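PDB 5GZS: GGDEF family protein from Vibrio cholerae, which is the diguanylate cyclase CdgH, whose periplasmic portion binds arginine and probably senses it to regulate cyclic di-GMP synthesis. Local coordinates for residues D287-T293 and Y411-F417; F304-Y308 and F430-K435. One frame throughout, in Å; residues are numbered along the deposited sequence.

Contact 1 (D287-T293 and Y411-F417); sequences DILAPIT and YDIAIGF
Ile288 and Phe417 lie side by side and point the same way, CG1 of Ile288 coming 3.5 Å from Phe417 CD2. With CG1 beside its own backbone N (chi1 -74°), Ile288 leaves its other branch, CG2, anti to that N, where it meets Ile415 CG2 at 3.5 Å. Phe430, Leu426 and Ala427 of helix 421-435 cover this end. On the face of Leu289 and Gly416, Ile292 CG2 lies 3.5 Å from Gly416 N, while Phe278 of helix 277-282 packs on Leu289 and Ile292. Strands 288-292 and 414-417 are neighbouring antiparallel strands inside the mixed five-stranded sheet of one lobe of the second solute-binding-protein-like domain. Leu289 and Gly416 form a hydrogen-bonded pair, Gly416 N reaching Leu289 O at 2.8 Å. A beta bulge then shifts the register by one around the cis peptide before Pro291, whose CB touches Ile413 CG2 at 3.6 Å, and pairing resumes between Ile292 and Ala414. There the bond from Ala414 N to Ile292 O is longer, 3.3 Å, and its donor stands 37° out of the carbonyl plane. Beyond this pair Thr293 CG2 approaches the edge of the Tyr411 ring at CE2, 3.4 Å away. In contrast to this buried packing, Asp412 is partly exposed and turns its carboxylate away from Thr293, its OD1 in a weak hydrogen bond with His310 ND1.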
# COMPACT_ATOMS: atom_id res chain seq x y z
N ASP A 287 2.17 19.81 -28.33
CA ASP A 287 2.36 20.39 -26.99
C ASP A 287 2.27 19.34 -25.85
O ASP A 287 2.96 19.44 -24.85
CB ASP A 287 1.33 21.48 -26.73
CG ASP A 287 1.22 22.47 -27.86
OD1 ASP A 287 2.19 23.18 -28.14
OD2 ASP A 287 0.14 22.53 -28.49
N ILE A 288 1.40 18.35 -26.00
CA ILE A 288 1.12 17.43 -24.92
C ILE A 288 1.22 15.99 -25.37
O ILE A 288 0.77 15.66 -26.46
CB ILE A 288 -0.28 17.69 -24.35
CG1 ILE A 288 -0.28 18.97 -23.53
CG2 ILE A 288 -0.80 16.49 -23.54
CD1 ILE A 288 -1.70 19.48 -23.25
N LEU A 289 1.79 15.14 -24.55
CA LEU A 289 1.87 13.74 -24.93
C LEU A 289 1.59 12.89 -23.70
O LEU A 289 2.13 13.14 -22.62
CB LEU A 289 3.24 13.39 -25.53
CG LEU A 289 3.59 11.91 -25.65
CD1 LEU A 289 2.54 11.17 -26.44
CD2 LEU A 289 4.95 11.66 -26.29
N ALA A 290 0.72 11.90 -23.88
CA ALA A 290 0.39 10.99 -22.79
C ALA A 290 -0.13 9.71 -23.40
O ALA A 290 -0.68 9.71 -24.50
CB ALA A 290 -0.64 11.61 -21.84
N PRO A 291 0.08 8.60 -22.71
CA PRO A 291 0.82 8.49 -21.44
C PRO A 291 2.32 8.59 -21.66
O PRO A 291 2.78 8.40 -22.78
CB PRO A 291 0.39 7.12 -20.91
CG PRO A 291 0.16 6.32 -22.16
CD PRO A 291 -0.41 7.30 -23.19
N ILE A 292 3.08 8.87 -20.61
CA ILE A 292 4.53 8.71 -20.70
C ILE A 292 5.07 8.31 -19.35
O ILE A 292 4.85 9.00 -18.35
CB ILE A 292 5.22 9.98 -21.20
CG1 ILE A 292 6.70 9.97 -20.81
CG2 ILE A 292 4.52 11.21 -20.64
CD1 ILE A 292 7.51 11.06 -21.45
N THR A 293 5.80 7.19 -19.30
CA THR A 293 5.99 6.53 -18.02
C THR A 293 7.11 7.08 -17.15
O THR A 293 7.55 6.40 -16.22
CB THR A 293 6.22 5.04 -18.21
OG1 THR A 293 7.37 4.84 -19.03
CG2 THR A 293 4.99 4.42 -18.85
N TYR A 411 5.26 1.64 -11.10
CA TYR A 411 5.82 2.89 -11.62
C TYR A 411 4.74 3.93 -11.94
O TYR A 411 3.57 3.77 -11.60
CB TYR A 411 6.70 2.61 -12.86
CG TYR A 411 6.01 1.99 -14.06
CD1 TYR A 411 5.74 0.63 -14.10
CD2 TYR A 411 5.67 2.75 -15.17
CE1 TYR A 411 5.13 0.05 -15.21
CE2 TYR A 411 5.05 2.18 -16.27
CZ TYR A 411 4.79 0.83 -16.29
OH TYR A 411 4.19 0.25 -17.37
N ASP A 412 5.15 5.02 -12.59
CA ASP A 412 4.27 6.17 -12.75
C ASP A 412 3.94 6.54 -14.18
O ASP A 412 4.78 6.51 -15.07
CB ASP A 412 4.90 7.38 -12.06
CG ASP A 412 4.95 7.22 -10.55
OD1 ASP A 412 3.89 6.95 -9.95
OD2 ASP A 412 6.05 7.35 -9.96
N ILE A 413 2.69 6.91 -14.40
CA ILE A 413 2.30 7.45 -15.68
C ILE A 413 1.89 8.91 -15.46
O ILE A 413 1.15 9.22 -14.52
CB ILE A 413 1.17 6.61 -16.29
CG1 ILE A 413 1.75 5.36 -16.94
CG2 ILE A 413 0.38 7.38 -17.32
CD1 ILE A 413 0.70 4.52 -17.65
N ALA A 414 2.42 9.81 -16.30
CA ALA A 414 2.11 11.24 -16.27
C ALA A 414 1.79 11.76 -17.65
O ALA A 414 1.91 11.03 -18.64
CB ALA A 414 3.26 12.04 -15.69
N ILE A 415 1.40 13.03 -17.70
CA ILE A 415 1.33 13.79 -18.95
C ILE A 415 2.65 14.50 -19.14
O ILE A 415 3.18 15.12 -18.20
CB ILE A 415 0.21 14.84 -18.95
CG1 ILE A 415 -1.13 14.25 -18.53
CG2 ILE A 415 0.11 15.49 -20.31
CD1 ILE A 415 -2.22 15.30 -18.47
N GLY A 416 3.17 14.44 -20.36
CA GLY A 416 4.42 15.12 -20.72
C GLY A 416 4.09 16.37 -21.49
O GLY A 416 3.12 16.38 -22.26
N PHE A 417 4.88 17.42 -21.30
CA PHE A 417 4.62 18.69 -22.01
C PHE A 417 5.90 19.12 -22.64
O PHE A 417 6.97 18.86 -22.08
CB PHE A 417 4.11 19.80 -21.09
CG PHE A 417 2.84 19.47 -20.35
CD1 PHE A 417 2.87 18.69 -19.21
CD2 PHE A 417 1.62 19.96 -20.80
CE1 PHE A 417 1.70 18.39 -18.53
CE2 PHE A 417 0.44 19.67 -20.12
CZ PHE A 417 0.48 18.88 -18.98

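Contact 2 (F304-Y308 and F430-K435)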
# COMPACT_ATOMS: atom_id res chain seq x y z
N PHE A 304 6.65 17.42 -16.79
CA PHE A 304 5.72 16.35 -16.43
C PHE A 304 4.67 16.75 -15.40
O PHE A 304 5.01 17.32 -14.38
CB PHE A 304 6.48 15.14 -15.88
CG PHE A 304 7.40 14.50 -16.88
CD1 PHE A 304 6.93 13.55 -17.77
CD2 PHE A 304 8.75 14.82 -16.91
CE1 PHE A 304 7.77 12.96 -18.69
CE2 PHE A 304 9.61 14.23 -17.84
CZ PHE A 304 9.12 13.30 -18.73
N SER A 305 3.41 16.44 -15.66
CA SER A 305 2.38 16.59 -14.63
C SER A 305 2.67 15.57 -13.57
O SER A 305 3.46 14.67 -13.82
CB SER A 305 0.98 16.32 -15.18
OG SER A 305 0.77 14.91 -15.27
N GLU A 306 2.02 15.69 -12.40
CA GLU A 306 2.04 14.65 -11.38
C GLU A 306 1.48 13.39 -12.00
O GLU A 306 0.78 13.49 -13.00
CB GLU A 306 1.21 15.05 -10.15
CG GLU A 306 1.86 16.12 -9.26
CD GLU A 306 0.96 16.52 -8.10
OE1 GLU A 306 -0.08 15.84 -7.91
OE2 GLU A 306 1.28 17.50 -7.38
N SER A 307 1.77 12.23 -11.41
CA SER A 307 1.27 10.95 -11.94
C SER A 307 -0.25 10.87 -11.85
O SER A 307 -0.84 11.55 -11.03
CB SER A 307 1.89 9.77 -11.19
OG SER A 307 3.26 10.01 -10.94
N TYR A 308 -0.87 10.05 -12.69
CA TYR A 308 -2.32 9.85 -12.60
C TYR A 308 -2.68 8.38 -12.69
O TYR A 308 -3.86 8.01 -12.62
CB TYR A 308 -3.05 10.64 -13.70
CG TYR A 308 -2.74 10.24 -15.13
CD1 TYR A 308 -3.47 9.24 -15.77
CD2 TYR A 308 -1.73 10.87 -15.85
CE1 TYR A 308 -3.19 8.87 -17.08
CE2 TYR A 308 -1.44 10.51 -17.16
CZ TYR A 308 -2.18 9.51 -17.77
OH TYR A 308 -1.90 9.16 -19.07
N PHE A 430 -1.86 21.46 -15.03
CA PHE A 430 -2.48 20.17 -15.30
C PHE A 430 -2.42 19.28 -14.05
O PHE A 430 -3.34 18.51 -13.79
CB PHE A 430 -1.84 19.48 -16.52
CG PHE A 430 -2.54 19.80 -17.84
CD1 PHE A 430 -2.24 20.96 -18.55
CD2 PHE A 430 -3.50 18.96 -18.35
CE1 PHE A 430 -2.89 21.26 -19.75
CE2 PHE A 430 -4.16 19.25 -19.54
CZ PHE A 430 -3.85 20.40 -20.25
N SER A 431 -1.37 19.41 -13.24
CA SER A 431 -1.35 18.66 -11.98
C SER A 431 -2.60 18.95 -11.11
O SER A 431 -3.27 18.01 -10.64
CB SER A 431 -0.08 18.97 -11.21
OG SER A 431 1.05 18.49 -11.91
N ARG A 432 -2.93 20.22 -10.93
CA ARG A 432 -4.13 20.58 -10.18
C ARG A 432 -5.38 20.04 -10.83
O ARG A 432 -6.23 19.47 -10.15
CB ARG A 432 -4.24 22.08 -10.02
CG ARG A 432 -3.10 22.68 -9.21
CD ARG A 432 -3.20 24.19 -9.18
NE ARG A 432 -4.45 24.66 -8.57
CZ ARG A 432 -4.72 25.95 -8.37
NH1 ARG A 432 -3.83 26.86 -8.74
NH2 ARG A 432 -5.86 26.32 -7.82
N ALA A 433 -5.52 20.20 -12.14
CA ALA A 433 -6.75 19.73 -12.79
C ALA A 433 -6.94 18.23 -12.55
O ALA A 433 -8.06 17.76 -12.29
CB ALA A 433 -6.73 20.03 -14.28
N ILE A 434 -5.85 17.48 -12.63
CA ILE A 434 -5.86 16.06 -12.36
C ILE A 434 -6.25 15.73 -10.90
O ILE A 434 -7.05 14.80 -10.68
CB ILE A 434 -4.51 15.44 -12.67
CG1 ILE A 434 -4.34 15.28 -14.19
CG2 ILE A 434 -4.35 14.11 -11.97
CD1 ILE A 434 -2.88 15.00 -14.59
N LYS A 435 -5.72 16.47 -9.93
CA LYS A 435 -6.12 16.27 -8.52
C LYS A 435 -7.63 16.35 -8.34
O LYS A 435 -8.24 15.42 -7.80
CB LYS A 435 -5.45 17.27 -7.59
CG LYS A 435 -3.99 16.97 -7.40
CD LYS A 435 -3.33 17.83 -6.36
CE LYS A 435 -1.85 17.92 -6.68
NZ LYS A 435 -0.97 18.13 -5.49
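Ser431 carries its OG beside its backbone N (chi1 -66°), out from the helix towards the loop, where it accepts the N-H of Glu306 at 3.0 Å between Glu306 N and Ser431 OG. The bond is fairly straight, 162° at the hydrogen. The same hydroxyl is hydrogen-bonded to Ala427 O one turn earlier in the helix, so one serine ties the loop backbone to the helix backbone. Glu306 starts out beside its own N and then runs extended (chi2 177°), its CG passing 3.6 Å from Ser431 OG, to meet the extended Lys435 at about a right angle. Lys435 NZ binds Glu306 OE2 at 3.0 Å on the syn lone pair, the side facing the other oxygen, making a salt bridge on the solvent-facing side, where Glu306 is exposed and Lys435 partly exposed.

Deeper in, Ile434 takes over: its CD1 lies against the Ser305 hydroxyl, 3.7 Å from OG, and its other branch, CG2, meets Tyr308 CB at 4.1 Å. Ser305 is itself held by two polar partners: OG donates to Glu306 O at 2.7 Å, and it is hydrogen-bonded to Ile415 N in the adjoining strand. Tyr308 leads its ring away from the helix, and its hydroxyl bonds to Ser249 OG. The 304-308 loop, leaving edge strand 303-304, is thus wedged between strand 414-417 and helix 421-435; through their backbones Ser305 bonds Ile415 of the strand and Tyr308 bonds Ile413 just before it, while Val252 of helix 248-259 packs on both Tyr308 and Ile434.

How the contacts relate
The centres of the two contacts lie about 10 Å apart, and their segments alternate along the chain: 287-293, 304-308, 411-417, 430-435. Both lie in one lobe of the second solute-binding-protein-like domain; after segment 304-308 the chain crosses to the other lobe, with its own five-stranded sheet, by strand 312-318 and returns by strand 399-410. Strand 414-417 joins the two directly: Ile415 O accepts a probable hydrogen bond from Ser305 N at 2.9 Å, and Phe417 CZ packs 3.4 Å from Phe430 CG. Contact 1 therefore builds the interior of a sheet whose edge side contact 2 fastens to helix 421-435. The arginine found in this entry occupies the first such domain, so neither contact lines its pocket.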